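Local coordinates for protein putative isocitrate dehydrogenase, NAD-dependent (Methylococcus capsulatus, PDB 6LKY) that probably oxidises and decarboxylates isocitrate to 2-oxoglutarate with NAD as the electron acceptor and a magnesium ion as cofactor, at residues M1-G13 and V29-A41. The protein carries 1 engineered substitution. Residues are numbered along the deposited sequence; the frame is centred on the assembly and turned at random.
With NAD (nicotinamide-adenine-dinucleotide), chain C.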
# COMPACT_ATOMS: atom_id res chain seq x y z
N MET A 1 20.60 33.60 13.55
CA MET A 1 20.50 32.60 14.61
C MET A 1 20.74 31.18 14.08
O MET A 1 21.46 30.41 14.70
CB MET A 1 19.13 32.68 15.30
CG MET A 1 19.07 33.66 16.46
SD MET A 1 17.43 33.85 17.21
CE MET A 1 17.70 33.20 18.85
N HIS A 2 20.15 30.85 12.93
CA HIS A 2 20.12 29.48 12.42
C HIS A 2 20.72 29.39 11.02
O HIS A 2 20.23 30.04 10.10
CB HIS A 2 18.70 28.93 12.39
CG HIS A 2 18.04 28.87 13.72
ND1 HIS A 2 18.38 27.94 14.68
CD2 HIS A 2 17.03 29.61 14.25
CE1 HIS A 2 17.62 28.12 15.75
NE2 HIS A 2 16.79 29.12 15.51
N LYS A 3 21.75 28.56 10.87
CA LYS A 3 22.34 28.27 9.57
C LYS A 3 21.85 26.91 9.08
O LYS A 3 22.11 25.88 9.72
CB LYS A 3 23.87 28.30 9.63
CG LYS A 3 24.51 28.15 8.27
CD LYS A 3 26.01 28.36 8.33
CE LYS A 3 26.60 28.34 6.94
NZ LYS A 3 28.08 28.33 6.97
N ILE A 4 21.18 26.89 7.92
CA ILE A 4 20.43 25.73 7.45
C ILE A 4 20.80 25.43 6.00
O ILE A 4 20.72 26.32 5.15
CB ILE A 4 18.92 25.98 7.57
CG1 ILE A 4 18.51 26.04 9.04
CG2 ILE A 4 18.13 24.93 6.76
CD1 ILE A 4 17.07 26.37 9.24
N THR A 5 21.17 24.17 5.72
CA THR A 5 21.45 23.79 4.34
C THR A 5 20.16 23.76 3.55
O THR A 5 19.14 23.25 4.03
CB THR A 5 22.15 22.42 4.29
OG1 THR A 5 23.40 22.50 4.98
CG2 THR A 5 22.38 21.98 2.84
N LEU A 6 20.17 24.35 2.35
CA LEU A 6 18.97 24.53 1.54
C LEU A 6 19.19 23.89 0.18
O LEU A 6 20.13 24.25 -0.54
CB LEU A 6 18.65 26.02 1.38
CG LEU A 6 17.43 26.39 0.53
CD1 LEU A 6 16.16 25.93 1.22
CD2 LEU A 6 17.38 27.91 0.26
N ILE A 7 18.31 22.96 -0.18
CA ILE A 7 18.42 22.23 -1.44
C ILE A 7 17.14 22.45 -2.24
O ILE A 7 16.09 21.88 -1.93
CB ILE A 7 18.66 20.72 -1.20
CG1 ILE A 7 19.94 20.51 -0.38
CG2 ILE A 7 18.67 19.99 -2.53
CD1 ILE A 7 20.21 19.05 0.01
N PRO A 8 17.19 23.29 -3.27
CA PRO A 8 15.97 23.58 -4.04
C PRO A 8 15.37 22.36 -4.74
O PRO A 8 14.14 22.28 -4.87
CB PRO A 8 16.44 24.63 -5.06
CG PRO A 8 17.67 25.24 -4.41
CD PRO A 8 18.34 24.09 -3.74
N GLY A 9 16.21 21.44 -5.22
CA GLY A 9 15.70 20.19 -5.77
C GLY A 9 15.30 20.26 -7.24
O GLY A 9 15.77 21.10 -8.01
N ASP A 10 14.38 19.37 -7.61
CA ASP A 10 14.07 19.06 -9.00
C ASP A 10 12.60 19.35 -9.30
O ASP A 10 11.75 19.35 -8.41
CB ASP A 10 14.38 17.59 -9.31
CG ASP A 10 15.86 17.28 -9.19
OD1 ASP A 10 16.68 18.18 -9.50
OD2 ASP A 10 16.22 16.15 -8.77
N GLY A 11 12.32 19.55 -10.59
CA GLY A 11 10.94 19.71 -11.03
C GLY A 11 10.28 20.90 -10.34
O GLY A 11 10.75 22.04 -10.44
N ILE A 12 9.18 20.64 -9.63
CA ILE A 12 8.49 21.69 -8.90
C ILE A 12 9.25 22.15 -7.66
O ILE A 12 8.83 23.12 -7.01
CB ILE A 12 7.06 21.24 -8.51
CG1 ILE A 12 7.11 19.96 -7.68
CG2 ILE A 12 6.20 21.06 -9.77
CD1 ILE A 12 5.83 19.67 -6.93
N GLY A 13 10.34 21.47 -7.31
CA GLY A 13 11.11 21.78 -6.12
C GLY A 13 11.42 23.26 -5.92
O GLY A 13 11.01 23.86 -4.92
N VAL A 29 11.74 34.59 11.98
CA VAL A 29 12.85 33.74 12.38
C VAL A 29 14.08 34.05 11.53
O VAL A 29 13.98 34.31 10.32
CB VAL A 29 12.46 32.25 12.28
CG1 VAL A 29 13.54 31.38 12.88
CG2 VAL A 29 11.17 32.03 13.05
N GLN A 30 15.24 34.04 12.17
CA GLN A 30 16.50 34.40 11.53
C GLN A 30 17.17 33.16 10.96
O GLN A 30 17.59 32.27 11.72
CB GLN A 30 17.42 35.09 12.54
CG GLN A 30 16.73 36.16 13.36
CD GLN A 30 16.60 37.47 12.60
OE1 GLN A 30 17.57 38.21 12.45
NE2 GLN A 30 15.39 37.76 12.13
N VAL A 31 17.31 33.10 9.64
CA VAL A 31 17.92 31.96 8.96
C VAL A 31 19.02 32.45 8.04
O VAL A 31 18.77 33.27 7.14
CB VAL A 31 16.89 31.15 8.16
CG1 VAL A 31 17.55 29.89 7.62
CG2 VAL A 31 15.66 30.83 9.00
N GLN A 32 20.22 31.92 8.22
CA GLN A 32 21.26 31.98 7.19
C GLN A 32 21.14 30.72 6.32
O GLN A 32 21.52 29.63 6.74
CB GLN A 32 22.64 32.08 7.84
CG GLN A 32 23.78 32.36 6.85
CD GLN A 32 25.15 32.17 7.48
OE1 GLN A 32 25.31 32.27 8.69
NE2 GLN A 32 26.14 31.86 6.64
N TRP A 33 20.59 30.87 5.11
CA TRP A 33 20.47 29.73 4.20
C TRP A 33 21.81 29.41 3.53
O TRP A 33 22.47 30.30 2.98
CB TRP A 33 19.42 29.99 3.13
CG TRP A 33 18.07 30.28 3.64
CD1 TRP A 33 17.45 31.50 3.67
CD2 TRP A 33 17.14 29.35 4.20
NE1 TRP A 33 16.20 31.38 4.21
CE2 TRP A 33 15.98 30.07 4.55
CE3 TRP A 33 17.18 27.97 4.45
CZ2 TRP A 33 14.87 29.47 5.14
CZ3 TRP A 33 16.07 27.36 5.03
CH2 TRP A 33 14.93 28.12 5.37
N ASP A 34 22.18 28.14 3.55
CA ASP A 34 23.38 27.62 2.90
C ASP A 34 22.93 26.79 1.70
O ASP A 34 22.66 25.60 1.81
CB ASP A 34 24.19 26.80 3.90
CG ASP A 34 25.52 26.35 3.36
OD1 ASP A 34 25.80 26.61 2.16
OD2 ASP A 34 26.27 25.73 4.13
N THR A 35 22.82 27.45 0.54
CA THR A 35 22.25 26.82 -0.64
C THR A 35 23.22 25.81 -1.25
O THR A 35 24.38 26.14 -1.54
CB THR A 35 21.87 27.88 -1.67
OG1 THR A 35 20.83 28.69 -1.12
CG2 THR A 35 21.36 27.24 -2.96
N GLN A 36 22.73 24.59 -1.46
CA GLN A 36 23.51 23.49 -2.03
C GLN A 36 22.66 22.77 -3.06
O GLN A 36 21.43 22.89 -3.08
CB GLN A 36 23.97 22.52 -0.94
CG GLN A 36 24.77 23.14 0.15
CD GLN A 36 26.15 23.53 -0.31
OE1 GLN A 36 26.62 23.07 -1.36
NE2 GLN A 36 26.83 24.37 0.48
N SER A 37 23.31 21.97 -3.91
CA SER A 37 22.65 21.30 -5.02
C SER A 37 22.64 19.79 -4.83
O SER A 37 23.62 19.21 -4.34
CB SER A 37 23.36 21.67 -6.33
OG SER A 37 22.79 21.02 -7.44
N ALA A 38 21.56 19.14 -5.28
CA ALA A 38 21.46 17.68 -5.18
C ALA A 38 20.48 17.19 -6.23
O ALA A 38 19.69 17.96 -6.79
CB ALA A 38 21.01 17.24 -3.78
N GLY A 39 20.52 15.88 -6.50
CA GLY A 39 19.58 15.27 -7.43
C GLY A 39 19.92 15.60 -8.87
O GLY A 39 21.08 15.86 -9.22
N MET A 40 18.89 15.61 -9.72
CA MET A 40 19.10 15.80 -11.15
C MET A 40 19.71 17.17 -11.44
O MET A 40 20.60 17.29 -12.30
CB MET A 40 17.78 15.62 -11.91
CG MET A 40 17.92 15.39 -13.42
SD MET A 40 18.91 13.94 -13.91
CE MET A 40 17.80 12.59 -13.49
N ALA A 41 19.29 18.19 -10.69
CA ALA A 41 19.90 19.50 -10.86
C ALA A 41 21.41 19.42 -10.71
O ALA A 41 22.16 19.93 -11.56
CB ALA A 41 19.29 20.50 -9.87
PA NAD C . 5.19 12.67 -7.59
O1A NAD C . 6.30 13.52 -8.15
O2A NAD C . 5.00 12.93 -6.12
O5B NAD C . 3.86 12.92 -8.43
C5B NAD C . 2.70 12.15 -8.13
C4B NAD C . 1.47 12.95 -8.51
O4B NAD C . 1.28 13.94 -7.48
C3B NAD C . 1.69 13.66 -9.84
O3B NAD C . 0.51 13.62 -10.63
C2B NAD C . 2.02 15.09 -9.42
O2B NAD C . 1.65 16.08 -10.38
C1B NAD C . 1.30 15.24 -8.08
N9A NAD C . 2.11 16.20 -7.35
C8A NAD C . 3.01 15.74 -6.28
N7A NAD C . 3.40 17.06 -5.74
C5A NAD C . 2.11 17.72 -5.54
C6A NAD C . 2.25 19.23 -5.66
N6A NAD C . 2.92 19.74 -4.45
N1A NAD C . 0.89 19.79 -5.74
C2A NAD C . 0.13 19.37 -6.93
N3A NAD C . 0.80 18.29 -7.65
C4A NAD C . 1.30 17.27 -6.73
O3 NAD C . 5.54 11.11 -7.72
PN NAD C . 6.12 10.37 -9.02
O1N NAD C . 5.64 10.95 -10.31
O2N NAD C . 5.73 8.91 -8.86
O5D NAD C . 7.72 10.52 -8.94
C5D NAD C . 8.37 11.64 -9.58
C4D NAD C . 9.82 11.71 -9.10
O4D NAD C . 9.90 12.19 -7.75
C3D NAD C . 10.48 10.33 -9.13
O3D NAD C . 11.76 10.48 -9.75
C2D NAD C . 10.64 9.98 -7.67
O2D NAD C . 11.78 9.17 -7.38
C1D NAD C . 10.79 11.34 -7.00
N1N NAD C . 10.50 11.19 -5.55
C2N NAD C . 10.98 12.29 -4.74
C3N NAD C . 10.80 11.86 -3.30
C7N NAD C . 11.64 12.67 -2.31
O7N NAD C . 10.95 12.90 -1.08
N7N NAD C . 12.15 13.90 -2.91
C4N NAD C . 9.34 11.70 -2.89
C5N NAD C . 8.55 10.89 -3.90
C6N NAD C . 9.08 10.82 -5.33
O HOH W 1 19.20 20.99 -5.83
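Strands 2-7 and 31-35, joined through helix 13-26, form a parallel beta-alpha-beta unit at one end of the large mixed sheet, where His2 pairs with Val31 and Leu6 with Thr35. Backbone bonds pass to and fro between them: Asp34 N gives to Ile4 O at 2.8 Å and nearly straight (171°), and Gln36 N then donates to Leu6 O. On the face under helix 13-26, Ile4 and Trp33 lie side by side, Ile4 CG2 coming to 3.6 Å from Trp33 CZ3. With CG1 turned beside the backbone N (chi1 -68°), CG2 is the branch left anti to it, and this brings CG2 against the indole. Val31 CG1 sits over the centre of that ring, 3.4 Å above its plane. Branched aliphatics and a broad ring suit this greasy layer, and Trp33 NE1 finds Glu25. On the other face the aliphatic chain of Lys3 runs along Gln32, and Asp34 OD2 binds Ser57 of helix 52-61.

Beyond the strands, the Asp10 carboxylate faces the N-terminal part of helix 39-46. Its OD2 accepts Met40 N at 2.9 Å and its OD1 accepts Ala41 N at 2.9 Å, both on the syn side; OD2 also takes Thr70 N. Replacing it with an alanine is likely to leave the amides of Met40, Ala41 and Thr70 without this acceptor and to weaken the tie between the loop and helix 39-46. One water accepts from Gly9 N (3.1 Å) and Ala38 N, bridging the loops. Ile12 CD1 touches the adenine of NAD, 3.8 Å from N7A, so the loop after the first strand lines the dinucleotide pocket, an arrangement typical of the isocitrate and isopropylmalate dehydrogenase fold.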